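Local coordinates for protein telomerase reverse transcriptase (Candida albicans SC5314, PDB 6ZDQ) that probably elongates telomeres by reverse-transcribing a template within its RNA component, adding short sequence repeats to chromosome ends, at residues G98-R109 and D126-F136; Y210-M218 and H447-F456. One frame throughout, in Å; residues are numbered along the deposited sequence.

Contact 1. Residues G98-R109 and D126-F136. With nucleotides of chain B.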
# COMPACT_ATOMS: atom_id res chain seq x y z
N GLY A 98 11.32 4.98 34.91
CA GLY A 98 10.31 4.75 35.92
C GLY A 98 10.54 3.52 36.77
O GLY A 98 9.58 2.83 37.14
N GLY A 99 11.80 3.23 37.10
CA GLY A 99 12.11 2.09 37.95
C GLY A 99 12.38 0.82 37.17
O GLY A 99 12.30 0.76 35.94
N VAL A 100 12.73 -0.22 37.92
CA VAL A 100 13.12 -1.49 37.32
C VAL A 100 11.94 -2.14 36.60
O VAL A 100 12.06 -2.56 35.44
CB VAL A 100 13.72 -2.43 38.38
CG1 VAL A 100 14.07 -3.78 37.77
CG2 VAL A 100 14.94 -1.80 39.03
N SER A 101 10.80 -2.26 37.28
CA SER A 101 9.66 -2.98 36.72
C SER A 101 9.14 -2.31 35.45
O SER A 101 8.85 -3.00 34.46
CB SER A 101 8.55 -3.10 37.77
OG SER A 101 8.17 -1.82 38.25
N ASN A 102 9.02 -0.98 35.45
CA ASN A 102 8.56 -0.29 34.25
C ASN A 102 9.58 -0.37 33.12
O ASN A 102 9.20 -0.39 31.95
CB ASN A 102 8.24 1.18 34.56
CG ASN A 102 7.01 1.34 35.43
OD1 ASN A 102 6.21 0.42 35.58
ND2 ASN A 102 6.85 2.52 36.01
N LYS A 103 10.87 -0.40 33.45
CA LYS A 103 11.91 -0.48 32.42
C LYS A 103 11.76 -1.74 31.58
O LYS A 103 11.97 -1.72 30.37
CB LYS A 103 13.29 -0.41 33.06
CG LYS A 103 14.44 -0.38 32.06
CD LYS A 103 15.79 -0.25 32.75
CE LYS A 103 16.93 -0.23 31.75
NZ LYS A 103 18.26 -0.10 32.42
N LYS A 104 11.41 -2.86 32.22
CA LYS A 104 11.18 -4.09 31.47
C LYS A 104 9.98 -3.96 30.55
O LYS A 104 10.03 -4.38 29.39
CB LYS A 104 11.00 -5.27 32.43
CG LYS A 104 12.06 -5.34 33.51
CD LYS A 104 11.88 -6.56 34.40
CE LYS A 104 12.88 -6.55 35.54
NZ LYS A 104 14.28 -6.41 35.06
N ILE A 105 8.89 -3.39 31.06
CA ILE A 105 7.68 -3.22 30.25
C ILE A 105 7.95 -2.26 29.09
O ILE A 105 7.57 -2.53 27.95
CB ILE A 105 6.51 -2.74 31.12
CG1 ILE A 105 6.18 -3.79 32.19
CG2 ILE A 105 5.29 -2.46 30.26
CD1 ILE A 105 5.10 -3.35 33.14
N ILE A 106 8.59 -1.13 29.38
CA ILE A 106 8.83 -0.13 28.34
C ILE A 106 9.74 -0.69 27.26
O ILE A 106 9.51 -0.46 26.06
CB ILE A 106 9.40 1.16 28.96
CG1 ILE A 106 8.35 1.84 29.84
CG2 ILE A 106 9.85 2.12 27.87
CD1 ILE A 106 8.80 3.15 30.44
N LYS A 107 10.77 -1.44 27.65
CA LYS A 107 11.64 -2.06 26.65
C LYS A 107 10.88 -3.06 25.80
O LYS A 107 11.11 -3.16 24.58
CB LYS A 107 12.84 -2.73 27.33
CG LYS A 107 13.94 -1.76 27.72
CD LYS A 107 15.21 -2.50 28.13
CE LYS A 107 16.36 -1.54 28.36
NZ LYS A 107 17.64 -2.25 28.66
N ASP A 108 9.96 -3.82 26.41
CA ASP A 108 9.14 -4.75 25.64
C ASP A 108 8.26 -4.01 24.64
O ASP A 108 8.01 -4.51 23.53
CB ASP A 108 8.29 -5.61 26.58
CG ASP A 108 9.10 -6.65 27.30
OD1 ASP A 108 10.16 -7.05 26.78
OD2 ASP A 108 8.67 -7.08 28.40
N ARG A 109 7.77 -2.83 25.01
CA ARG A 109 6.91 -2.07 24.10
C ARG A 109 7.71 -1.42 22.97
O ARG A 109 7.14 -1.15 21.90
CB ARG A 109 6.13 -1.01 24.87
CG ARG A 109 5.31 -1.57 26.03
CD ARG A 109 4.21 -2.50 25.54
NE ARG A 109 3.83 -3.47 26.56
CZ ARG A 109 3.07 -3.19 27.62
NH1 ARG A 109 2.62 -1.96 27.81
NH2 ARG A 109 2.78 -4.14 28.50
N ASP A 126 -2.99 0.71 24.52
CA ASP A 126 -2.37 -0.61 24.53
C ASP A 126 -0.87 -0.52 24.77
O ASP A 126 -0.31 -1.27 25.58
CB ASP A 126 -2.64 -1.33 23.21
CG ASP A 126 -4.11 -1.58 22.97
OD1 ASP A 126 -4.85 -1.78 23.96
OD2 ASP A 126 -4.54 -1.58 21.80
N LEU A 127 -0.20 0.40 24.07
CA LEU A 127 1.25 0.48 24.14
C LEU A 127 1.74 0.90 25.52
O LEU A 127 2.79 0.44 25.97
CB LEU A 127 1.76 1.47 23.08
CG LEU A 127 3.26 1.44 22.79
CD1 LEU A 127 3.67 0.08 22.25
CD2 LEU A 127 3.62 2.54 21.81
N PHE A 128 0.99 1.76 26.21
CA PHE A 128 1.43 2.32 27.49
C PHE A 128 0.64 1.75 28.67
O PHE A 128 0.49 2.42 29.69
CB PHE A 128 1.32 3.84 27.46
CG PHE A 128 2.14 4.48 26.37
CD1 PHE A 128 3.27 3.86 25.89
CD2 PHE A 128 1.77 5.70 25.84
CE1 PHE A 128 4.03 4.44 24.89
CE2 PHE A 128 2.52 6.29 24.84
CZ PHE A 128 3.65 5.66 24.36
N ARG A 129 0.16 0.52 28.55
CA ARG A 129 -0.62 -0.10 29.60
C ARG A 129 0.28 -0.88 30.56
O ARG A 129 1.38 -1.31 30.21
CB ARG A 129 -1.69 -1.03 29.02
CG ARG A 129 -1.17 -2.39 28.58
CD ARG A 129 -2.25 -3.20 27.85
NE ARG A 129 -3.55 -3.15 28.52
CZ ARG A 129 -4.61 -2.49 28.05
NH1 ARG A 129 -4.53 -1.84 26.90
NH2 ARG A 129 -5.75 -2.50 28.72
N GLY A 130 -0.20 -1.04 31.79
CA GLY A 130 0.52 -1.79 32.80
C GLY A 130 1.73 -1.10 33.38
O GLY A 130 2.50 -1.74 34.10
N ILE A 131 1.92 0.19 33.11
CA ILE A 131 3.06 0.94 33.62
C ILE A 131 2.65 1.61 34.93
O ILE A 131 1.65 2.34 34.98
CB ILE A 131 3.55 1.97 32.60
CG1 ILE A 131 4.12 1.26 31.37
CG2 ILE A 131 4.57 2.90 33.22
CD1 ILE A 131 4.61 2.21 30.30
N ARG A 132 3.42 1.36 35.98
CA ARG A 132 3.11 1.90 37.30
C ARG A 132 3.40 3.40 37.33
O ARG A 132 4.55 3.82 37.20
CB ARG A 132 3.93 1.17 38.37
CG ARG A 132 3.58 -0.30 38.54
CD ARG A 132 2.11 -0.49 38.90
NE ARG A 132 1.86 -1.82 39.46
CZ ARG A 132 1.64 -2.91 38.73
NH1 ARG A 132 1.65 -2.83 37.40
NH2 ARG A 132 1.41 -4.07 39.32
N LEU A 133 2.35 4.20 37.48
CA LEU A 133 2.52 5.65 37.59
C LEU A 133 3.23 6.04 38.88
O LEU A 133 3.96 7.04 38.90
CB LEU A 133 1.16 6.35 37.50
CG LEU A 133 1.15 7.87 37.64
CD1 LEU A 133 0.84 8.54 36.31
CD2 LEU A 133 0.16 8.30 38.72
N LYS A 134 3.03 5.28 39.95
CA LYS A 134 3.63 5.61 41.24
C LYS A 134 5.15 5.65 41.17
O LYS A 134 5.79 6.46 41.85
CB LYS A 134 3.18 4.60 42.31
CG LYS A 134 3.48 3.16 41.95
CD LYS A 134 3.53 2.25 43.17
CE LYS A 134 3.96 0.85 42.80
NZ LYS A 134 4.16 -0.02 43.98
N ASP A 135 5.76 4.78 40.35
CA ASP A 135 7.21 4.69 40.28
C ASP A 135 7.86 5.89 39.62
O ASP A 135 9.08 6.05 39.72
CB ASP A 135 7.62 3.41 39.54
CG ASP A 135 7.11 2.16 40.22
OD1 ASP A 135 6.46 2.28 41.28
OD2 ASP A 135 7.36 1.05 39.70
N PHE A 136 7.09 6.75 38.94
CA PHE A 136 7.63 7.96 38.33
C PHE A 136 7.55 9.07 39.37
O PHE A 136 6.53 9.74 39.53
CB PHE A 136 6.86 8.33 37.07
CG PHE A 136 7.19 7.46 35.89
CD1 PHE A 136 6.56 6.25 35.70
CD2 PHE A 136 8.13 7.87 34.95
CE1 PHE A 136 6.86 5.45 34.61
CE2 PHE A 136 8.43 7.08 33.86
CZ PHE A 136 7.79 5.87 33.69
P U B 59 -1.98 -1.88 36.02
OP1 U B 59 -0.60 -2.41 36.12
OP2 U B 59 -3.06 -2.49 36.84
O5' U B 59 -1.94 -0.32 36.35
C5' U B 59 -1.08 0.55 35.63
C4' U B 59 -1.46 1.99 35.82
O4' U B 59 -2.77 2.25 35.25
C3' U B 59 -1.60 2.46 37.26
O3' U B 59 -0.36 2.73 37.89
C2' U B 59 -2.50 3.68 37.12
O2' U B 59 -1.76 4.80 36.65
C1' U B 59 -3.45 3.23 36.01
N1 U B 59 -4.69 2.63 36.55
C2 U B 59 -5.71 3.50 36.93
O2 U B 59 -5.62 4.71 36.83
N3 U B 59 -6.83 2.89 37.43
C4 U B 59 -7.05 1.54 37.58
O4 U B 59 -8.12 1.14 38.05
C5 U B 59 -5.96 0.71 37.17
C6 U B 59 -4.85 1.27 36.68
P G B 60 -0.20 2.55 39.47
OP1 G B 60 1.20 2.85 39.82
OP2 G B 60 -0.80 1.24 39.86
O5' G B 60 -1.11 3.70 40.08
C5' G B 60 -1.83 3.52 41.29
C4' G B 60 -2.85 4.61 41.48
O4' G B 60 -3.90 4.49 40.48
C3' G B 60 -3.60 4.59 42.80
O3' G B 60 -2.86 5.16 43.87
C2' G B 60 -4.87 5.37 42.46
O2' G B 60 -4.60 6.76 42.43
C1' G B 60 -5.14 4.89 41.04
N9 G B 60 -6.06 3.74 41.00
C8 G B 60 -5.76 2.44 40.65
N7 G B 60 -6.79 1.64 40.72
C5 G B 60 -7.84 2.46 41.14
C6 G B 60 -9.20 2.15 41.39
O6 G B 60 -9.78 1.06 41.29
N1 G B 60 -9.91 3.27 41.81
C2 G B 60 -9.37 4.53 41.96
N2 G B 60 -10.22 5.49 42.36
N3 G B 60 -8.11 4.83 41.72
C4 G B 60 -7.40 3.75 41.32
P A B 58 -6.34 -5.22 34.79
OP1 A B 58 -5.34 -6.30 34.92
OP2 A B 58 -7.22 -4.89 35.94
O5' A B 58 -5.59 -3.89 34.36
C5' A B 58 -4.68 -3.90 33.27
C4' A B 58 -4.22 -2.51 32.92
O4' A B 58 -5.33 -1.75 32.36
C3' A B 58 -3.74 -1.65 34.08
O3' A B 58 -2.41 -1.94 34.47
C2' A B 58 -3.94 -0.24 33.55
O2' A B 58 -2.89 0.12 32.66
C1' A B 58 -5.22 -0.40 32.74
N9 A B 58 -6.42 -0.04 33.52
C8 A B 58 -7.27 -0.87 34.21
N7 A B 58 -8.25 -0.24 34.81
C5 A B 58 -8.03 1.09 34.50
C6 A B 58 -8.73 2.27 34.84
N6 A B 58 -9.82 2.28 35.60
N1 A B 58 -8.25 3.44 34.36
C2 A B 58 -7.15 3.42 33.60
N3 A B 58 -6.41 2.38 33.22
C4 A B 58 -6.91 1.24 33.71
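Asn102, on helix 99-115, pairs its side-chain amide with the backbone of Arg132 through both ends: ND2 donates to Arg132 O at 2.9 Å, with that oxygen close to the amide plane, and OD1 accepts from Arg132 N at 3.0 Å. Two bonds to one residue hold the amide against rotation. Its CG stands beside the backbone N (chi1 -69°), which turns the group toward the loop. Next to it the packing is tight. Gly98, closing helix 94-97 in a Schellman motif, lays its CA over the Phe136 face, 3.6 Å from the ring centroid in a CH-pi contact. Ile106 CG1 meets Ile131 CD1 at 3.8 Å, the two side chains crossing at about a right angle, and Leu162 of helix 148-177 also touches Ile131.

Arg109 anchors the other end. Bent at chi2 (-64°), it uses one nitrogen twice: NH1 donates to Arg129 O at 2.8 Å and to Leu127 O at 3.0 Å. Both oxygens lie near the guanidinium plane, but the donor stands above the Leu127 carbonyl plane.

The looser margin is at exposed Ser101, whose OG is 3.3 Å from Asp135 OD2 at an angle too poor for a hydrogen bond. The loop also meets RNA: the backbone N of Gly130, Leu133 and Lys134 donates respectively to A58 O2', U59 O3' and G60 OP1 of chain B. Bonding of backbone amides to sugar and phosphate oxygens, none to a base, marks this helix-backed loop as a sugar-phosphate contact site in the telomerase RNA-binding domain.

Contact 2. Residues Y210-M218 and H447-F456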
# COMPACT_ATOMS: atom_id res chain seq x y z
N TYR A 210 20.43 6.63 -13.58
CA TYR A 210 19.06 6.80 -14.07
C TYR A 210 18.90 8.11 -14.83
O TYR A 210 18.26 8.15 -15.88
CB TYR A 210 18.09 6.74 -12.89
CG TYR A 210 16.63 6.92 -13.25
CD1 TYR A 210 15.88 5.85 -13.73
CD2 TYR A 210 16.00 8.14 -13.08
CE1 TYR A 210 14.55 6.01 -14.04
CE2 TYR A 210 14.67 8.31 -13.40
CZ TYR A 210 13.95 7.24 -13.88
OH TYR A 210 12.62 7.40 -14.19
N ALA A 211 19.49 9.20 -14.31
CA ALA A 211 19.33 10.51 -14.95
C ALA A 211 19.94 10.55 -16.34
O ALA A 211 19.51 11.35 -17.18
CB ALA A 211 19.95 11.59 -14.07
N LYS A 212 20.94 9.70 -16.61
CA LYS A 212 21.57 9.70 -17.93
C LYS A 212 20.57 9.34 -19.03
O LYS A 212 20.60 9.92 -20.11
CB LYS A 212 22.75 8.73 -17.94
CG LYS A 212 23.93 9.16 -17.08
CD LYS A 212 24.93 8.03 -16.90
CE LYS A 212 25.38 7.46 -18.25
NZ LYS A 212 26.24 6.27 -18.09
N ASN A 213 19.69 8.38 -18.76
CA ASN A 213 18.77 7.88 -19.77
C ASN A 213 17.38 8.49 -19.68
O ASN A 213 16.70 8.60 -20.71
CB ASN A 213 18.64 6.35 -19.66
CG ASN A 213 19.98 5.66 -19.54
OD1 ASN A 213 20.51 5.50 -18.44
ND2 ASN A 213 20.54 5.26 -20.68
N ASN A 214 16.93 8.90 -18.49
CA ASN A 214 15.56 9.34 -18.29
C ASN A 214 15.41 10.83 -18.01
O ASN A 214 14.36 11.40 -18.32
CB ASN A 214 14.92 8.56 -17.14
CG ASN A 214 14.87 7.07 -17.41
OD1 ASN A 214 13.89 6.55 -17.95
ND2 ASN A 214 15.93 6.37 -17.03
N LEU A 215 16.42 11.48 -17.43
CA LEU A 215 16.27 12.84 -16.95
C LEU A 215 17.12 13.81 -17.77
O LEU A 215 17.99 13.41 -18.56
CB LEU A 215 16.65 12.94 -15.47
CG LEU A 215 15.85 12.04 -14.52
CD1 LEU A 215 16.30 12.24 -13.09
CD2 LEU A 215 14.36 12.30 -14.67
N VAL A 216 16.84 15.10 -17.58
CA VAL A 216 17.61 16.18 -18.17
C VAL A 216 17.78 17.26 -17.10
O VAL A 216 16.79 17.77 -16.57
CB VAL A 216 16.93 16.78 -19.41
CG1 VAL A 216 17.63 18.06 -19.83
CG2 VAL A 216 16.94 15.77 -20.55
N LYS A 217 19.03 17.59 -16.78
CA LYS A 217 19.30 18.55 -15.72
C LYS A 217 18.85 19.95 -16.13
O LYS A 217 18.99 20.35 -17.29
CB LYS A 217 20.79 18.55 -15.37
CG LYS A 217 21.12 19.26 -14.07
CD LYS A 217 22.58 19.06 -13.68
CE LYS A 217 22.88 19.70 -12.34
NZ LYS A 217 24.29 19.45 -11.91
N MET A 218 18.30 20.69 -15.17
CA MET A 218 17.76 22.01 -15.40
C MET A 218 18.63 23.08 -14.74
O MET A 218 19.26 22.82 -13.70
CB MET A 218 16.33 22.13 -14.86
CG MET A 218 15.29 21.31 -15.60
SD MET A 218 14.79 22.04 -17.17
CE MET A 218 15.86 21.17 -18.32
N HIS A 447 19.34 19.69 -7.03
CA HIS A 447 19.53 19.53 -8.47
C HIS A 447 18.18 19.21 -9.09
O HIS A 447 17.62 18.14 -8.86
CB HIS A 447 20.55 18.42 -8.77
CG HIS A 447 21.92 18.69 -8.23
ND1 HIS A 447 22.91 19.29 -8.97
CD2 HIS A 447 22.46 18.43 -7.01
CE1 HIS A 447 24.01 19.39 -8.24
NE2 HIS A 447 23.76 18.88 -7.05
N LEU A 448 17.65 20.16 -9.87
CA LEU A 448 16.33 20.01 -10.47
C LEU A 448 16.46 19.38 -11.85
O LEU A 448 17.28 19.81 -12.67
CB LEU A 448 15.64 21.37 -10.58
CG LEU A 448 15.50 22.13 -9.25
CD1 LEU A 448 14.87 23.49 -9.47
CD2 LEU A 448 14.69 21.31 -8.26
N TYR A 449 15.66 18.34 -12.10
CA TYR A 449 15.70 17.60 -13.35
C TYR A 449 14.32 17.56 -13.99
O TYR A 449 13.33 17.27 -13.31
CB TYR A 449 16.20 16.16 -13.12
CG TYR A 449 17.65 16.05 -12.72
CD1 TYR A 449 18.03 16.17 -11.39
CD2 TYR A 449 18.63 15.82 -13.67
CE1 TYR A 449 19.36 16.07 -11.02
CE2 TYR A 449 19.96 15.71 -13.30
CZ TYR A 449 20.32 15.84 -11.98
OH TYR A 449 21.64 15.74 -11.61
N LYS A 450 14.26 17.84 -15.28
CA LYS A 450 13.10 17.51 -16.09
C LYS A 450 13.31 16.15 -16.74
O LYS A 450 14.42 15.62 -16.78
CB LYS A 450 12.83 18.59 -17.14
CG LYS A 450 12.03 19.77 -16.64
CD LYS A 450 11.55 20.65 -17.78
CE LYS A 450 10.70 21.80 -17.27
NZ LYS A 450 10.25 22.70 -18.36
N ARG A 451 12.23 15.57 -17.25
CA ARG A 451 12.26 14.21 -17.76
C ARG A 451 12.35 14.20 -19.28
O ARG A 451 11.65 14.95 -19.97
CB ARG A 451 11.04 13.42 -17.30
CG ARG A 451 11.38 11.97 -17.03
CD ARG A 451 10.32 11.28 -16.21
NE ARG A 451 10.76 9.97 -15.73
CZ ARG A 451 10.85 8.88 -16.50
NH1 ARG A 451 10.53 8.94 -17.78
NH2 ARG A 451 11.26 7.73 -15.97
N LYS A 452 13.21 13.33 -19.80
CA LYS A 452 13.41 13.13 -21.23
C LYS A 452 12.55 12.00 -21.78
O LYS A 452 12.56 11.76 -22.99
CB LYS A 452 14.90 12.84 -21.50
CG LYS A 452 15.36 13.03 -22.94
CD LYS A 452 16.86 12.78 -23.06
CE LYS A 452 17.24 11.43 -22.48
NZ LYS A 452 18.70 11.19 -22.56
N ARG A 453 11.79 11.32 -20.93
CA ARG A 453 10.95 10.19 -21.33
C ARG A 453 9.64 10.27 -20.56
O ARG A 453 9.28 11.31 -20.00
CB ARG A 453 11.66 8.85 -21.14
CG ARG A 453 12.75 8.58 -22.16
CD ARG A 453 12.93 7.08 -22.39
NE ARG A 453 13.51 6.40 -21.24
CZ ARG A 453 14.80 6.09 -21.13
NH1 ARG A 453 15.64 6.42 -22.10
NH2 ARG A 453 15.25 5.46 -20.05
N GLY A 454 8.91 9.14 -20.53
CA GLY A 454 7.56 9.09 -20.02
C GLY A 454 7.38 9.54 -18.58
O GLY A 454 8.35 9.81 -17.88
N VAL A 455 6.13 9.59 -18.13
CA VAL A 455 5.79 10.33 -16.91
C VAL A 455 6.44 9.68 -15.68
O VAL A 455 6.89 8.53 -15.70
CB VAL A 455 4.27 10.41 -16.75
CG1 VAL A 455 3.67 11.29 -17.84
CG2 VAL A 455 3.66 9.02 -16.80
N PHE A 456 6.48 10.46 -14.60
CA PHE A 456 7.01 9.99 -13.33
C PHE A 456 6.00 9.11 -12.61
O PHE A 456 4.81 9.43 -12.55
CB PHE A 456 7.35 11.17 -12.41
CG PHE A 456 8.45 12.05 -12.91
CD1 PHE A 456 9.75 11.86 -12.48
CD2 PHE A 456 8.19 13.10 -13.78
CE1 PHE A 456 10.78 12.68 -12.92
CE2 PHE A 456 9.21 13.92 -14.23
CZ PHE A 456 10.50 13.71 -13.79
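Val216 and Lys450 form the central hydrogen-bonded pair of a short antiparallel ladder: Val216 N donates to Lys450 O at 2.6 Å, and Lys450 N to Val216 O at 2.8 Å. The ladder continues at both ends, with Lys452 N to Asn214 O at 2.7 Å and Met218 N to Leu448 O at 2.8 Å. Leu215-Arg451 and Lys217-Tyr449 are the flanking non-hydrogen-bonded pairs, and the two short strand axes run at 137° to each other.

On the face bearing Leu215, Lys217, Tyr449 and Arg451, Leu215 CD1 packs on Tyr449 CB at 3.9 Å. Lys217 CB lies 3.6 Å from Tyr449 CE2; with CG anti to the backbone N (chi1 -166°), the extended chain runs on obliquely past the ring toward His447, where NZ ends in a weak hydrogen bond to ND1. Elsewhere, Met218 SD lies 3.6 Å from Lys450 CD, against the aliphatic part of that lysine.

A second shell lies around these groups. Phe456 offers CE1 to Leu215 CD2 at 4.0 Å and carries Arg451 CD over the centre of one ring face, while Arg451 NH1 is hydrogen-bonded to Asp343 O. The Asn214 amide is oriented by a nearly straight bond from ND2 back to Tyr210 O (N-H...O 169°), in the amide plane; its OD1 receives a weak bond from Arg453 NH2. Strand 446-451 is held on its other side by strand 436-440, through backbone bonds of His447 with Val439 and Tyr449 with Gly437. Helix 196-214 leads into strand 215-217, an outermost strand of the five-stranded mixed sheet, which antiparallel pairing adds to strand 446-451 of the reverse transcriptase region.

In the fold
Both contacts are partly buried; their centres lie about 33 Å (contact 1) and about 26 Å (contact 2) from the centre of the chain. Their nearest atoms are about 35 Å apart, and they share no helix or strand. Contact 1 sets a loop on a helix: its polar links across the contact come from helix side chains to loop backbone atoms, while other loop amides bond to the RNA. In contact 2 strand backbones pair directly and side chains pack on the sheet faces; its nearest atom is about 32 Å from the bound nucleic acid. Contact 1 is local in sequence, whereas contact 2 joins segments more than 220 residues apart, linking the end of helix 196-214 to the reverse transcriptase region.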